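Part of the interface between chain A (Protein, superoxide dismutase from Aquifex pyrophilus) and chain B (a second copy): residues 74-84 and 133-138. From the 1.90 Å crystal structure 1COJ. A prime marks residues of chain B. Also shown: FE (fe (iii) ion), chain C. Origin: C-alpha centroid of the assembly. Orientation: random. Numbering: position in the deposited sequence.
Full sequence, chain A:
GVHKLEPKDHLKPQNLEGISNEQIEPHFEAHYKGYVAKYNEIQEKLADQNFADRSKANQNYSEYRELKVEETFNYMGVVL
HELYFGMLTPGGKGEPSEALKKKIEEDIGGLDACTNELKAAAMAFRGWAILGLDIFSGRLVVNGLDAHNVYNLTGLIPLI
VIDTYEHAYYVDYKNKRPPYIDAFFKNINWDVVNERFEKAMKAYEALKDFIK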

ATOM      1  N   ASN A  74      -4.338 -13.538  -2.060  1.00  6.69           N
ATOM      2  CA  ASN A  74      -4.935 -14.653  -2.772  1.00  8.96           C
ATOM      3  C   ASN A  74      -6.234 -15.180  -2.177  1.00  9.15           C
ATOM      4  O   ASN A  74      -7.187 -15.456  -2.915  1.00  8.65           O
ATOM      5  N   TYR A  75      -6.309 -15.260  -0.851  1.00  8.46           N
ATOM      6  CA  TYR A  75      -7.528 -15.751  -0.222  1.00  8.42           C
ATOM      7  C   TYR A  75      -8.681 -14.798  -0.492  1.00  8.43           C
ATOM      8  O   TYR A  75      -9.796 -15.235  -0.784  1.00  7.32           O
ATOM      9  N   MET A  76      -8.421 -13.496  -0.388  1.00  7.76           N
ATOM     10  CA  MET A  76      -9.460 -12.510  -0.658  1.00  8.60           C
ATOM     11  C   MET A  76      -9.817 -12.558  -2.137  1.00  9.81           C
ATOM     12  O   MET A  76     -10.974 -12.371  -2.510  1.00  9.79           O
ATOM     13  N   GLY A  77      -8.816 -12.828  -2.971  1.00 10.86           N
ATOM     14  CA  GLY A  77      -9.045 -12.947  -4.399  1.00 10.71           C
ATOM     15  C   GLY A  77     -10.048 -14.063  -4.641  1.00 11.29           C
ATOM     16  O   GLY A  77     -10.975 -13.901  -5.426  1.00 11.43           O
ATOM     17  N   VAL A  78      -9.886 -15.181  -3.938  1.00 10.16           N
ATOM     18  CA  VAL A  78     -10.812 -16.306  -4.070  1.00 10.06           C
ATOM     19  C   VAL A  78     -12.221 -15.935  -3.574  1.00 11.88           C
ATOM     20  O   VAL A  78     -13.193 -15.962  -4.337  1.00 10.14           O
ATOM     21  N   VAL A  79     -12.310 -15.565  -2.299  1.00 10.63           N
ATOM     22  CA  VAL A  79     -13.573 -15.224  -1.657  1.00 10.32           C
ATOM     23  C   VAL A  79     -14.384 -14.148  -2.374  1.00  8.92           C
ATOM     24  O   VAL A  79     -15.572 -14.343  -2.648  1.00  9.38           O
ATOM     25  N   LEU A  80     -13.747 -13.022  -2.678  1.00  9.33           N
ATOM     26  CA  LEU A  80     -14.424 -11.917  -3.350  1.00  8.55           C
ATOM     27  C   LEU A  80     -14.958 -12.325  -4.719  1.00  9.36           C
ATOM     28  O   LEU A  80     -16.067 -11.942  -5.090  1.00  7.46           O
ATOM     29  N   HIS A  81     -14.190 -13.123  -5.457  1.00  9.33           N
ATOM     30  CA  HIS A  81     -14.643 -13.578  -6.767  1.00  9.62           C
ATOM     31  C   HIS A  81     -15.829 -14.528  -6.651  1.00  9.86           C
ATOM     32  O   HIS A  81     -16.768 -14.449  -7.445  1.00 12.47           O
ATOM     33  N   GLU A  82     -15.816 -15.389  -5.638  1.00 10.56           N
ATOM     34  CA  GLU A  82     -16.923 -16.317  -5.447  1.00  9.69           C
ATOM     35  C   GLU A  82     -18.207 -15.574  -5.094  1.00  9.40           C
ATOM     36  O   GLU A  82     -19.293 -15.959  -5.532  1.00 10.64           O
ATOM     37  N   LEU A  83     -18.077 -14.498  -4.326  1.00  9.24           N
ATOM     38  CA  LEU A  83     -19.228 -13.684  -3.942  1.00  8.24           C
ATOM     39  C   LEU A  83     -19.743 -12.894  -5.148  1.00  8.80           C
ATOM     40  O   LEU A  83     -20.942 -12.653  -5.290  1.00  9.71           O
ATOM     41  N   TYR A  84     -18.815 -12.510  -6.017  1.00  9.17           N
ATOM     42  CA  TYR A  84     -19.123 -11.755  -7.226  1.00  9.68           C
ATOM     43  C   TYR A  84     -19.864 -12.605  -8.268  1.00 11.39           C
ATOM     44  O   TYR A  84     -20.991 -12.288  -8.649  1.00 11.55           O
TER
ATOM     45  N   LEU B 133     -11.848 -15.447  13.853  1.00  9.95           N
ATOM     46  CA  LEU B 133     -12.614 -16.477  13.170  1.00 11.07           C
ATOM     47  C   LEU B 133     -12.967 -16.009  11.759  1.00 10.21           C
ATOM     48  O   LEU B 133     -13.588 -14.958  11.571  1.00  8.67           O
ATOM     49  N   ASP B 134     -12.532 -16.781  10.775  1.00 10.28           N
ATOM     50  CA  ASP B 134     -12.805 -16.490   9.375  1.00  9.86           C
ATOM     51  C   ASP B 134     -14.213 -17.031   9.100  1.00 11.30           C
ATOM     52  O   ASP B 134     -14.418 -18.247   9.063  1.00 12.26           O
ATOM     53  N   ILE B 135     -15.177 -16.139   8.886  1.00  9.94           N
ATOM     54  CA  ILE B 135     -16.556 -16.567   8.654  1.00 11.98           C
ATOM     55  C   ILE B 135     -16.776 -17.371   7.380  1.00 14.03           C
ATOM     56  O   ILE B 135     -17.786 -18.058   7.249  1.00 16.05           O
ATOM     57  N   PHE B 136     -15.832 -17.300   6.447  1.00 13.20           N
ATOM     58  CA  PHE B 136     -15.969 -18.026   5.191  1.00 13.18           C
ATOM     59  C   PHE B 136     -15.562 -19.492   5.277  1.00 15.02           C
ATOM     60  O   PHE B 136     -16.072 -20.315   4.516  1.00 16.65           O
ATOM     61  N   SER B 137     -14.705 -19.833   6.238  1.00 14.61           N
ATOM     62  CA  SER B 137     -14.258 -21.215   6.400  1.00 14.22           C
ATOM     63  C   SER B 137     -14.610 -21.782   7.776  1.00 15.09           C
ATOM     64  O   SER B 137     -14.559 -22.995   7.985  1.00 15.78           O
ATOM     65  N   GLY B 138     -14.957 -20.900   8.708  1.00 14.04           N
ATOM     66  CA  GLY B 138     -15.292 -21.322  10.055  1.00 15.19           C
ATOM     67  C   GLY B 138     -14.063 -21.745  10.837  1.00 16.07           C
ATOM     68  O   GLY B 138     -14.175 -22.419  11.857  1.00 18.49           O
TER

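The most unusual feature of this contact is how squarely a methyl group of one subunit sits on an aromatic ring of the other: Val79 CG1 lies 3.6 Å from the centroid of the Phe136′ ring, only 6° off the ring normal, a CH-pi contact over the face. Between these two residues the closest atoms are Val79 CG1 and Phe136′ CE2, 3.7 Å apart. Val79 and Phe136′ are also where the two backbones come nearest, their CA atoms 7.8 Å apart. A branched, compact side chain suits this position, because with chi1 at t (173°) it sets a methyl on the ring without needing a long arm.

Phe136′ supplies the largest share of the buried surface, 84 Å² of its own area. It sits in a loop, points toward the helix and adopts the m rotamer (chi1 -58°), which lays its flat ring along the helix side made by Val79 and Leu83. Leu83, one turn after Val79, also points toward the loop; its m,t conformation brings Leu83 CD1 to 4.3 Å from Phe136′ CE1, a looser apolar contact that extends the greasy surface for the ring.

One turn before Val79, Tyr75 points the same way. Its t rotamer (chi1 -172°) carries the phenol across the interface, where Tyr75 OH lies 2.6 Å from Asp134′ OD1 in a weak hydrogen bond, though the one hydroxyl proton has another acceptor within reach. Tyr75 OH also approaches Phe136′ CB at 3.6 Å and Ser137′ CB at 3.9 Å. Tyrosine suits this place because it joins a broad apolar ring to a polar tip that can reach a buried carboxylate.

That carboxylate is held by its own chain. Asp134′ has chi1 at t (167°); Ser137′ OG, from a p rotamer, donates to Asp134′ OD1 at 2.7 Å, and Phe136′ N donates to Asp134′ OD2 at 3.2 Å. The backbone N of Gly138′ meets Asp134′ O at 2.7 Å, closing the turn, and the positive phi of Gly138′ favours glycine. Asp134′ is thus tied to the same loop that carries Phe136′.

His81, out of reach of the loop, serves the metal instead. His81 NE2 binds FE at 2.2 Å, while His81 ND1 donates to Gly77 O at 2.6 Å, an anchor that orients the imidazole. The O atom of water 1 is 2.0 Å from FE, and three further ligand atoms come from elsewhere in the structure. Such an iron centre fits a superoxide dismutase, and it shares this helix with the subunit contact.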

ATOM      1  CB  ASN A  74      -3.902 -15.768  -2.977  1.00  8.73           C
ATOM      2  CG  ASN A  74      -2.787 -15.351  -3.934  1.00 10.10           C
ATOM      3  OD1 ASN A  74      -1.681 -15.017  -3.515  1.00 12.97           O
ATOM      4  ND2 ASN A  74      -3.088 -15.349  -5.215  1.00  5.49           N
ATOM      5  CB  TYR A  75      -7.339 -15.957   1.280  1.00  8.47           C
ATOM      6  CG  TYR A  75      -8.513 -16.646   1.941  1.00  7.44           C
ATOM      7  CD1 TYR A  75      -8.949 -17.902   1.511  1.00  8.62           C
ATOM      8  CD2 TYR A  75      -9.201 -16.035   2.985  1.00  8.31           C
ATOM      9  CE1 TYR A  75     -10.047 -18.530   2.106  1.00  8.78           C
ATOM     10  CE2 TYR A  75     -10.298 -16.651   3.587  1.00  8.44           C
ATOM     11  CZ  TYR A  75     -10.716 -17.897   3.144  1.00  9.25           C
ATOM     12  OH  TYR A  75     -11.807 -18.500   3.730  1.00  9.57           O
ATOM     13  CB  MET A  76      -9.018 -11.105  -0.245  1.00  7.53           C
ATOM     14  CG  MET A  76      -9.092 -10.857   1.256  1.00  8.92           C
ATOM     15  SD  MET A  76     -10.780 -10.890   1.897  1.00 12.88           S
ATOM     16  CE  MET A  76     -10.956 -12.606   2.431  1.00  8.88           C
ATOM     17  CB  VAL A  78     -10.312 -17.551  -3.269  1.00  9.18           C
ATOM     18  CG1 VAL A  78     -11.356 -18.667  -3.284  1.00  7.19           C
ATOM     19  CG2 VAL A  78      -8.993 -18.059  -3.833  1.00  7.36           C
ATOM     20  CB  VAL A  79     -13.347 -14.809  -0.181  1.00 11.86           C
ATOM     21  CG1 VAL A  79     -14.638 -14.285   0.427  1.00 13.35           C
ATOM     22  CG2 VAL A  79     -12.845 -16.001   0.629  1.00 14.14           C
ATOM     23  CB  LEU A  80     -13.494 -10.704  -3.446  1.00 10.02           C
ATOM     24  CG  LEU A  80     -13.543  -9.665  -2.311  1.00 13.00           C
ATOM     25  CD1 LEU A  80     -14.015 -10.248  -0.995  1.00 15.89           C
ATOM     26  CD2 LEU A  80     -12.181  -9.009  -2.164  1.00 12.41           C
ATOM     27  CB  HIS A  81     -13.505 -14.218  -7.565  1.00  6.29           C
ATOM     28  CG  HIS A  81     -12.629 -13.218  -8.255  1.00  9.37           C
ATOM     29  ND1 HIS A  81     -11.473 -12.706  -7.712  1.00  8.37           N
ATOM     30  CD2 HIS A  81     -12.799 -12.569  -9.432  1.00  9.99           C
ATOM     31  CE1 HIS A  81     -10.993 -11.780  -8.542  1.00 12.91           C
ATOM     32  NE2 HIS A  81     -11.763 -11.661  -9.602  1.00 13.98           N
ATOM     33  CB  GLU A  82     -16.578 -17.361  -4.390  1.00  8.92           C
ATOM     34  CG  GLU A  82     -15.478 -18.291  -4.852  1.00  8.95           C
ATOM     35  CD  GLU A  82     -15.200 -19.428  -3.893  1.00 13.14           C
ATOM     36  OE1 GLU A  82     -14.460 -20.346  -4.293  1.00 13.92           O
ATOM     37  OE2 GLU A  82     -15.703 -19.411  -2.749  1.00 15.18           O
ATOM     38  CB  LEU A  83     -18.839 -12.723  -2.814  1.00  9.70           C
ATOM     39  CG  LEU A  83     -18.537 -13.334  -1.441  1.00  9.60           C
ATOM     40  CD1 LEU A  83     -17.861 -12.309  -0.550  1.00 10.78           C
ATOM     41  CD2 LEU A  83     -19.824 -13.830  -0.800  1.00 11.63           C
ATOM     42  CB  TYR A  84     -17.815 -11.193  -7.798  1.00  6.55           C
ATOM     43  CG  TYR A  84     -17.907 -10.526  -9.151  1.00  8.88           C
ATOM     44  CD1 TYR A  84     -18.451  -9.251  -9.290  1.00  8.30           C
ATOM     45  CD2 TYR A  84     -17.387 -11.145 -10.285  1.00  8.48           C
ATOM     46  CE1 TYR A  84     -18.465  -8.604 -10.526  1.00  8.15           C
ATOM     47  CE2 TYR A  84     -17.397 -10.509 -11.526  1.00  9.96           C
ATOM     48  CZ  TYR A  84     -17.930  -9.238 -11.638  1.00 10.72           C
ATOM     49  OH  TYR A  84     -17.859  -8.574 -12.844  1.00 10.93           O
TER
ATOM     50  CB  LEU B 133     -13.901 -16.801  13.934  1.00 13.67           C
ATOM     51  CG  LEU B 133     -14.775 -17.916  13.338  1.00 15.79           C
ATOM     52  CD1 LEU B 133     -14.134 -19.276  13.588  1.00 15.72           C
ATOM     53  CD2 LEU B 133     -16.157 -17.872  13.955  1.00 20.57           C
ATOM     54  CB  ASP B 134     -11.754 -17.196   8.511  1.00 10.45           C
ATOM     55  CG  ASP B 134     -12.118 -17.232   7.030  1.00 10.26           C
ATOM     56  OD1 ASP B 134     -11.677 -18.178   6.350  1.00 13.53           O
ATOM     57  OD2 ASP B 134     -12.828 -16.331   6.541  1.00 10.97           O
ATOM     58  CB  ILE B 135     -17.554 -15.389   8.666  1.00 11.63           C
ATOM     59  CG1 ILE B 135     -17.234 -14.402   7.540  1.00 11.10           C
ATOM     60  CG2 ILE B 135     -17.535 -14.710  10.018  1.00 10.76           C
ATOM     61  CD1 ILE B 135     -18.331 -13.388   7.281  1.00 14.86           C
ATOM     62  CB  PHE B 136     -15.218 -17.308   4.068  1.00 11.95           C
ATOM     63  CG  PHE B 136     -15.676 -15.887   3.852  1.00 13.41           C
ATOM     64  CD1 PHE B 136     -16.959 -15.613   3.377  1.00 12.71           C
ATOM     65  CD2 PHE B 136     -14.834 -14.822   4.155  1.00 11.12           C
ATOM     66  CE1 PHE B 136     -17.393 -14.301   3.209  1.00 13.23           C
ATOM     67  CE2 PHE B 136     -15.261 -13.508   3.991  1.00 11.68           C
ATOM     68  CZ  PHE B 136     -16.543 -13.247   3.518  1.00 13.20           C
ATOM     69  CB  SER B 137     -12.749 -21.312   6.188  1.00 13.19           C
ATOM     70  OG  SER B 137     -12.048 -20.717   7.270  1.00 11.85           O
TER
HETATM   71 FE    FE C 213     -11.512  -9.894 -10.831  0.55 20.15          FE
HETATM   72  O   HOH W   1     -10.536  -8.847  -9.433  1.00 13.62           O